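Local coordinates for hypothetical protein (Streptococcus pneumoniae, PDB 2HIY), which is a conserved bacterial protein of the DUF1697 family whose function is unknown, at residues W96-T109 / H165-I177. Residues are numbered along the deposited sequence; the frame is centred on the assembly and turned at random. Where two conformers were deposited one is given.
Sequences WSRDLARKDFLFYT and HITIRNAKTFDKI
Phe105 pairs with Arg169 and Phe107 with Thr167 as antiparallel hydrogen-bonded pairs where strands 102-108 and 166-170 run side by side, their N-to-C directions 155° apart. Each pair is closed by two backbone bonds, the shortest being Phe105 N to Arg169 O at 2.7 Å. Where the second strand runs into helix 171-182, Ala171 N still reaches back to Lys103 O (2.9 Å). Asn170 is the N-cap, marking a direct passage from strand to helix: its OD1 takes both the backbone N and the hydroxyl of Thr173.

On the sheet face carrying Phe105 and Phe107, Phe174 comes down from the helix; with CG anti to the backbone N (chi1 176°), its ring reaches between Trp96 and Phe105. Its CE1 sits over the centre of the Phe105 ring, 3.6 Å above the plane, with the two planes inclined at 51°. Trp96 turns an edge toward the face of Phe174 in an offset edge-to-face pair. Together with Phe107, whose CE2 lies 3.9 Å from Ile177 CD1, these rings form one aromatic cluster joining the helix to the sheet. Lys103 NZ bonds to Trp96 O and Arg98 O, tying the residues before the strand to it. On the other face, Leu106 lies alongside Ile166 and Ile168. Beyond the strand, Thr109 OG1 donates to His165 O at 2.6 Å, from above the carbonyl plane.

Phe139 and Phe85 extend the cluster. Strand 102-108 lies between 137-142 and 166-170, the latter outermost in this chain's four-stranded antiparallel sheet; Tyr153 of helix 152-156 touches Leu106 and Ile168, and strand 5-10 of the second sheet meets Phe107 and Ile177.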
loop_
_atom_site.group_PDB
_atom_site.type_symbol
_atom_site.label_atom_id
_atom_site.label_comp_id
_atom_site.label_asym_id
_atom_site.label_seq_id
_atom_site.Cartn_x
_atom_site.Cartn_y
_atom_site.Cartn_z
ATOM N N TRP D 96 30.207 0.314 -13.776
ATOM C CA TRP D 96 29.585 0.989 -12.649
ATOM C C TRP D 96 29.271 2.439 -12.953
ATOM O O TRP D 96 28.370 3.021 -12.336
ATOM C CB TRP D 96 30.501 0.874 -11.431
ATOM C CG TRP D 96 30.006 1.457 -10.128
ATOM C CD1 TRP D 96 30.513 2.527 -9.485
ATOM C CD2 TRP D 96 28.971 0.915 -9.295
ATOM N NE1 TRP D 96 29.850 2.725 -8.290
ATOM C CE2 TRP D 96 28.881 1.766 -8.163
ATOM C CE3 TRP D 96 28.099 -0.176 -9.406
ATOM C CZ2 TRP D 96 27.995 1.515 -7.115
ATOM C CZ3 TRP D 96 27.196 -0.400 -8.383
ATOM C CH2 TRP D 96 27.143 0.451 -7.249
ATOM N N SER D 97 29.985 3.054 -13.882
ATOM C CA SER D 97 29.681 4.440 -14.214
ATOM C C SER D 97 28.656 4.597 -15.343
ATOM O O SER D 97 28.207 5.711 -15.607
ATOM C CB SER D 97 30.961 5.215 -14.546
ATOM O OG SER D 97 31.606 4.642 -15.659
ATOM N N ARG D 98 28.279 3.493 -15.996
ATOM C CA ARG D 98 27.377 3.540 -17.148
ATOM C C ARG D 98 25.899 3.595 -16.742
ATOM O O ARG D 98 25.553 3.320 -15.587
ATOM C CB ARG D 98 27.597 2.323 -18.043
ATOM C CG ARG D 98 28.979 2.265 -18.618
ATOM C CD ARG D 98 29.067 1.088 -19.582
ATOM N NE ARG D 98 30.455 1.022 -20.021
ATOM C CZ ARG D 98 31.248 -0.047 -19.890
ATOM N NH1 ARG D 98 30.751 -1.200 -19.456
ATOM N NH2 ARG D 98 32.519 0.060 -20.245
ATOM N N ASP D 99 25.040 3.896 -17.714
ATOM C CA ASP D 99 23.620 4.153 -17.451
ATOM C C ASP D 99 22.779 2.883 -17.404
ATOM O O ASP D 99 21.821 2.724 -18.162
ATOM C CB ASP D 99 23.099 5.090 -18.545
ATOM C CG ASP D 99 21.693 5.598 -18.275
ATOM O OD1 ASP D 99 21.292 5.701 -17.089
ATOM O OD2 ASP D 99 21.000 5.900 -19.272
ATOM N N LEU D 100 23.120 1.982 -16.488
ATOM C CA LEU D 100 22.324 0.780 -16.265
ATOM C C LEU D 100 21.058 1.209 -15.570
ATOM O O LEU D 100 21.048 2.212 -14.835
ATOM C CB LEU D 100 23.087 -0.172 -15.348
ATOM C CG LEU D 100 24.120 -1.053 -16.057
ATOM C CD1 LEU D 100 25.327 -0.262 -16.565
ATOM C CD2 LEU D 100 24.590 -2.113 -15.070
ATOM N N ALA D 101 20.009 0.417 -15.735
ATOM C CA ALA D 101 18.725 0.790 -15.141
ATOM C C ALA D 101 18.812 0.887 -13.640
ATOM O O ALA D 101 18.241 1.801 -13.038
ATOM C CB ALA D 101 17.633 -0.172 -15.522
ATOM N N ARG D 102 19.519 -0.048 -13.007
ATOM C CA ARG D 102 19.653 -0.042 -11.539
ATOM C C ARG D 102 21.067 -0.458 -11.160
ATOM O O ARG D 102 21.599 -1.436 -11.715
ATOM C CB ARG D 102 18.643 -0.991 -10.896
ATOM C CG ARG D 102 17.221 -0.571 -11.231
ATOM C CD ARG D 102 16.266 -1.147 -10.300
ATOM N NE ARG D 102 14.907 -1.048 -10.816
ATOM C CZ ARG D 102 13.860 -1.474 -10.126
ATOM N NH1 ARG D 102 14.045 -1.962 -8.900
ATOM N NH2 ARG D 102 12.648 -1.387 -10.635
ATOM N N LYS D 103 21.662 0.227 -10.204
ATOM C CA LYS D 103 22.981 -0.116 -9.683
ATOM C C LYS D 103 22.939 -0.056 -8.179
ATOM O O LYS D 103 22.550 0.972 -7.640
ATOM C CB LYS D 103 24.042 0.815 -10.219
ATOM C CG LYS D 103 24.250 0.698 -11.742
ATOM C CD LYS D 103 25.321 1.640 -12.268
ATOM C CE LYS D 103 24.853 3.100 -12.194
ATOM N NZ LYS D 103 25.773 4.038 -12.912
ATOM N N ASP D 104 23.312 -1.131 -7.529
ATOM C CA ASP D 104 23.322 -1.210 -6.076
ATOM C C ASP D 104 24.658 -1.685 -5.562
ATOM O O ASP D 104 25.346 -2.458 -6.239
ATOM C CB ASP D 104 22.217 -2.147 -5.625
ATOM C CG ASP D 104 20.854 -1.637 -6.070
ATOM O OD1 ASP D 104 20.429 -0.569 -5.572
ATOM O OD2 ASP D 104 20.223 -2.245 -6.968
ATOM N N PHE D 105 25.010 -1.233 -4.353
ATOM C CA PHE D 105 26.184 -1.763 -3.687
ATOM C C PHE D 105 25.682 -2.474 -2.436
ATOM O O PHE D 105 24.949 -1.875 -1.648
ATOM C CB PHE D 105 27.163 -0.663 -3.303
ATOM C CG PHE D 105 28.530 -1.189 -2.945
ATOM C CD1 PHE D 105 29.397 -1.582 -3.941
ATOM C CD2 PHE D 105 28.925 -1.336 -1.624
ATOM C CE1 PHE D 105 30.653 -2.061 -3.638
ATOM C CE2 PHE D 105 30.168 -1.795 -1.311
ATOM C CZ PHE D 105 31.043 -2.176 -2.326
ATOM N N LEU D 106 26.100 -3.713 -2.263
ATOM C CA LEU D 106 25.731 -4.507 -1.088
ATOM C C LEU D 106 26.912 -4.460 -0.120
ATOM O O LEU D 106 27.887 -5.191 -0.302
ATOM C CB LEU D 106 25.442 -5.962 -1.496
ATOM C CG LEU D 106 24.164 -6.216 -2.317
ATOM C CD1 LEU D 106 24.256 -5.569 -3.705
ATOM C CD2 LEU D 106 23.976 -7.713 -2.509
ATOM N N PHE D 107 26.839 -3.573 0.876
ATOM C CA PHE D 107 27.958 -3.415 1.805
ATOM C C PHE D 107 28.007 -4.576 2.785
ATOM O O PHE D 107 26.996 -4.935 3.415
ATOM C CB PHE D 107 27.802 -2.157 2.643
ATOM C CG PHE D 107 28.127 -0.872 1.925
ATOM C CD1 PHE D 107 29.435 -0.377 1.898
ATOM C CD2 PHE D 107 27.110 -0.076 1.336
ATOM C CE1 PHE D 107 29.739 0.862 1.261
ATOM C CE2 PHE D 107 27.410 1.151 0.719
ATOM C CZ PHE D 107 28.723 1.600 0.683
ATOM N N TYR D 108 29.188 -5.172 2.932
ATOM C CA TYR D 108 29.384 -6.170 3.958
ATOM C C TYR D 108 29.226 -5.548 5.339
ATOM O O TYR D 108 29.419 -4.364 5.521
ATOM C CB TYR D 108 30.766 -6.791 3.809
ATOM C CG TYR D 108 31.007 -7.500 2.478
ATOM C CD1 TYR D 108 30.001 -8.250 1.852
ATOM C CD2 TYR D 108 32.282 -7.462 1.884
ATOM C CE1 TYR D 108 30.262 -8.925 0.619
ATOM C CE2 TYR D 108 32.538 -8.129 0.683
ATOM C CZ TYR D 108 31.542 -8.860 0.086
ATOM O OH TYR D 108 31.842 -9.538 -1.098
ATOM N N THR D 109 28.877 -6.359 6.327
ATOM C CA THR D 109 28.739 -5.903 7.710
ATOM C C THR D 109 29.814 -6.536 8.594
ATOM O O THR D 109 30.452 -7.515 8.238
ATOM C CB THR D 109 27.375 -6.288 8.262
ATOM O OG1 THR D 109 27.198 -7.708 8.134
ATOM C CG2 THR D 109 26.237 -5.545 7.537
ATOM N N HIS D 165 22.260 -9.244 6.794
ATOM C CA HIS D 165 23.648 -8.990 7.207
ATOM C C HIS D 165 24.429 -8.301 6.114
ATOM O O HIS D 165 25.669 -8.375 6.093
ATOM C CB HIS D 165 24.290 -10.288 7.663
ATOM C CG HIS D 165 23.580 -10.862 8.831
ATOM N ND1 HIS D 165 22.579 -11.802 8.715
ATOM C CD2 HIS D 165 23.653 -10.530 10.134
ATOM C CE1 HIS D 165 22.093 -12.055 9.919
ATOM N NE2 HIS D 165 22.735 -11.311 10.797
ATOM N N ILE D 166 23.717 -7.666 5.194
ATOM C CA ILE D 166 24.339 -6.739 4.255
ATOM C C ILE D 166 23.564 -5.447 4.305
ATOM O O ILE D 166 22.395 -5.453 4.712
ATOM C CB ILE D 166 24.367 -7.264 2.808
ATOM C CG1 ILE D 166 22.969 -7.679 2.373
ATOM C CG2 ILE D 166 25.404 -8.371 2.663
ATOM C CD1 ILE D 166 22.802 -7.962 0.909
ATOM N N THR D 167 24.193 -4.365 3.885
ATOM C CA THR D 167 23.524 -3.085 3.886
ATOM C C THR D 167 23.486 -2.598 2.444
ATOM O O THR D 167 24.519 -2.260 1.875
ATOM C CB THR D 167 24.291 -2.082 4.767
ATOM O OG1 THR D 167 24.639 -2.723 6.018
ATOM C CG2 THR D 167 23.450 -0.869 4.999
ATOM N N ILE D 168 22.293 -2.548 1.875
ATOM C CA ILE D 168 22.180 -2.269 0.446
ATOM C C ILE D 168 21.972 -0.781 0.252
ATOM O O ILE D 168 21.101 -0.167 0.888
ATOM C CB ILE D 168 21.018 -3.035 -0.156
ATOM C CG1 ILE D 168 21.241 -4.532 0.050
ATOM C CG2 ILE D 168 20.870 -2.659 -1.660
ATOM C CD1 ILE D 168 20.105 -5.428 -0.499
ATOM N N ARG D 169 22.762 -0.181 -0.632
ATOM C CA ARG D 169 22.590 1.221 -1.006
ATOM C C ARG D 169 22.650 1.354 -2.506
ATOM O O ARG D 169 23.416 0.657 -3.167
ATOM C CB ARG D 169 23.717 2.080 -0.400
ATOM C CG ARG D 169 23.750 2.067 1.156
ATOM C CD ARG D 169 22.530 2.823 1.690
ATOM N NE ARG D 169 22.493 2.969 3.156
ATOM C CZ ARG D 169 21.834 2.179 3.992
ATOM N NH1 ARG D 169 21.178 1.122 3.555
ATOM N NH2 ARG D 169 21.867 2.450 5.297
ATOM N N ASN D 170 21.847 2.221 -3.074
ATOM C CA ASN D 170 21.966 2.454 -4.502
ATOM C C ASN D 170 23.260 3.191 -4.840
ATOM O O ASN D 170 23.967 3.714 -3.959
ATOM C CB ASN D 170 20.710 3.094 -5.097
ATOM C CG ASN D 170 20.418 4.462 -4.542
ATOM O OD1 ASN D 170 21.319 5.262 -4.305
ATOM N ND2 ASN D 170 19.125 4.773 -4.418
ATOM N N ALA D 171 23.600 3.220 -6.130
ATOM C CA ALA D 171 24.829 3.852 -6.533
ATOM C C ALA D 171 24.904 5.321 -6.185
ATOM O O ALA D 171 25.979 5.833 -5.907
ATOM C CB ALA D 171 25.052 3.663 -8.029
ATOM N N LYS D 172 23.774 6.016 -6.243
ATOM C CA LYS D 172 23.775 7.433 -5.898
ATOM C C LYS D 172 24.116 7.631 -4.416
ATOM O O LYS D 172 24.897 8.536 -4.067
ATOM C CB LYS D 172 22.437 8.070 -6.277
ATOM C CG LYS D 172 22.313 8.292 -7.777
ATOM C CD LYS D 172 21.119 9.161 -8.151
ATOM C CE LYS D 172 21.248 9.691 -9.582
ATOM N NZ LYS D 172 21.314 8.608 -10.594
ATOM N N THR D 173 23.577 6.771 -3.553
ATOM C CA THR D 173 23.892 6.852 -2.127
ATOM C C THR D 173 25.317 6.381 -1.817
ATOM O O THR D 173 25.992 6.938 -0.947
ATOM C CB THR D 173 22.841 6.098 -1.310
ATOM O OG1 THR D 173 21.542 6.601 -1.664
ATOM C CG2 THR D 173 23.072 6.252 0.189
ATOM N N PHE D 174 25.791 5.368 -2.556
ATOM C CA PHE D 174 27.197 4.961 -2.471
ATOM C C PHE D 174 28.080 6.203 -2.714
ATOM O O PHE D 174 28.996 6.474 -1.937
ATOM C CB PHE D 174 27.433 3.865 -3.521
ATOM C CG PHE D 174 28.849 3.397 -3.652
ATOM C CD1 PHE D 174 29.290 2.264 -2.974
ATOM C CD2 PHE D 174 29.719 4.044 -4.529
ATOM C CE1 PHE D 174 30.583 1.799 -3.159
ATOM C CE2 PHE D 174 31.004 3.579 -4.701
ATOM C CZ PHE D 174 31.433 2.466 -4.019
ATOM N N ASP D 175 27.809 6.952 -3.782
ATOM C CA ASP D 175 28.575 8.176 -4.043
ATOM C C ASP D 175 28.491 9.139 -2.867
ATOM O O ASP D 175 29.518 9.657 -2.398
ATOM C CB ASP D 175 28.104 8.859 -5.330
ATOM C CG ASP D 175 28.519 8.104 -6.570
ATOM O OD1 ASP D 175 29.463 7.297 -6.486
ATOM O OD2 ASP D 175 27.903 8.333 -7.627
ATOM N N LYS D 176 27.272 9.371 -2.393
ATOM C CA LYS D 176 27.063 10.327 -1.279
ATOM C C LYS D 176 27.850 9.902 -0.034
ATOM O O LYS D 176 28.416 10.757 0.658
ATOM C CB LYS D 176 25.577 10.472 -0.964
ATOM C CG LYS D 176 25.299 11.451 0.197
ATOM C CD LYS D 176 25.744 12.855 -0.167
ATOM C CE LYS D 176 25.448 13.836 0.965
ATOM N NZ LYS D 176 25.987 15.194 0.685
ATOM N N ILE D 177 27.874 8.608 0.279
ATOM C CA ILE D 177 28.699 8.084 1.366
ATOM C C ILE D 177 30.158 8.505 1.186
ATOM O O ILE D 177 30.778 8.987 2.117
ATOM C CB ILE D 177 28.528 6.540 1.525
ATOM C CG1 ILE D 177 27.147 6.240 2.107
ATOM C CG2 ILE D 177 29.645 5.913 2.400
ATOM C CD1 ILE D 177 26.619 4.825 1.817
HETATM O O HOH W 1 30.830 5.513 -7.699
#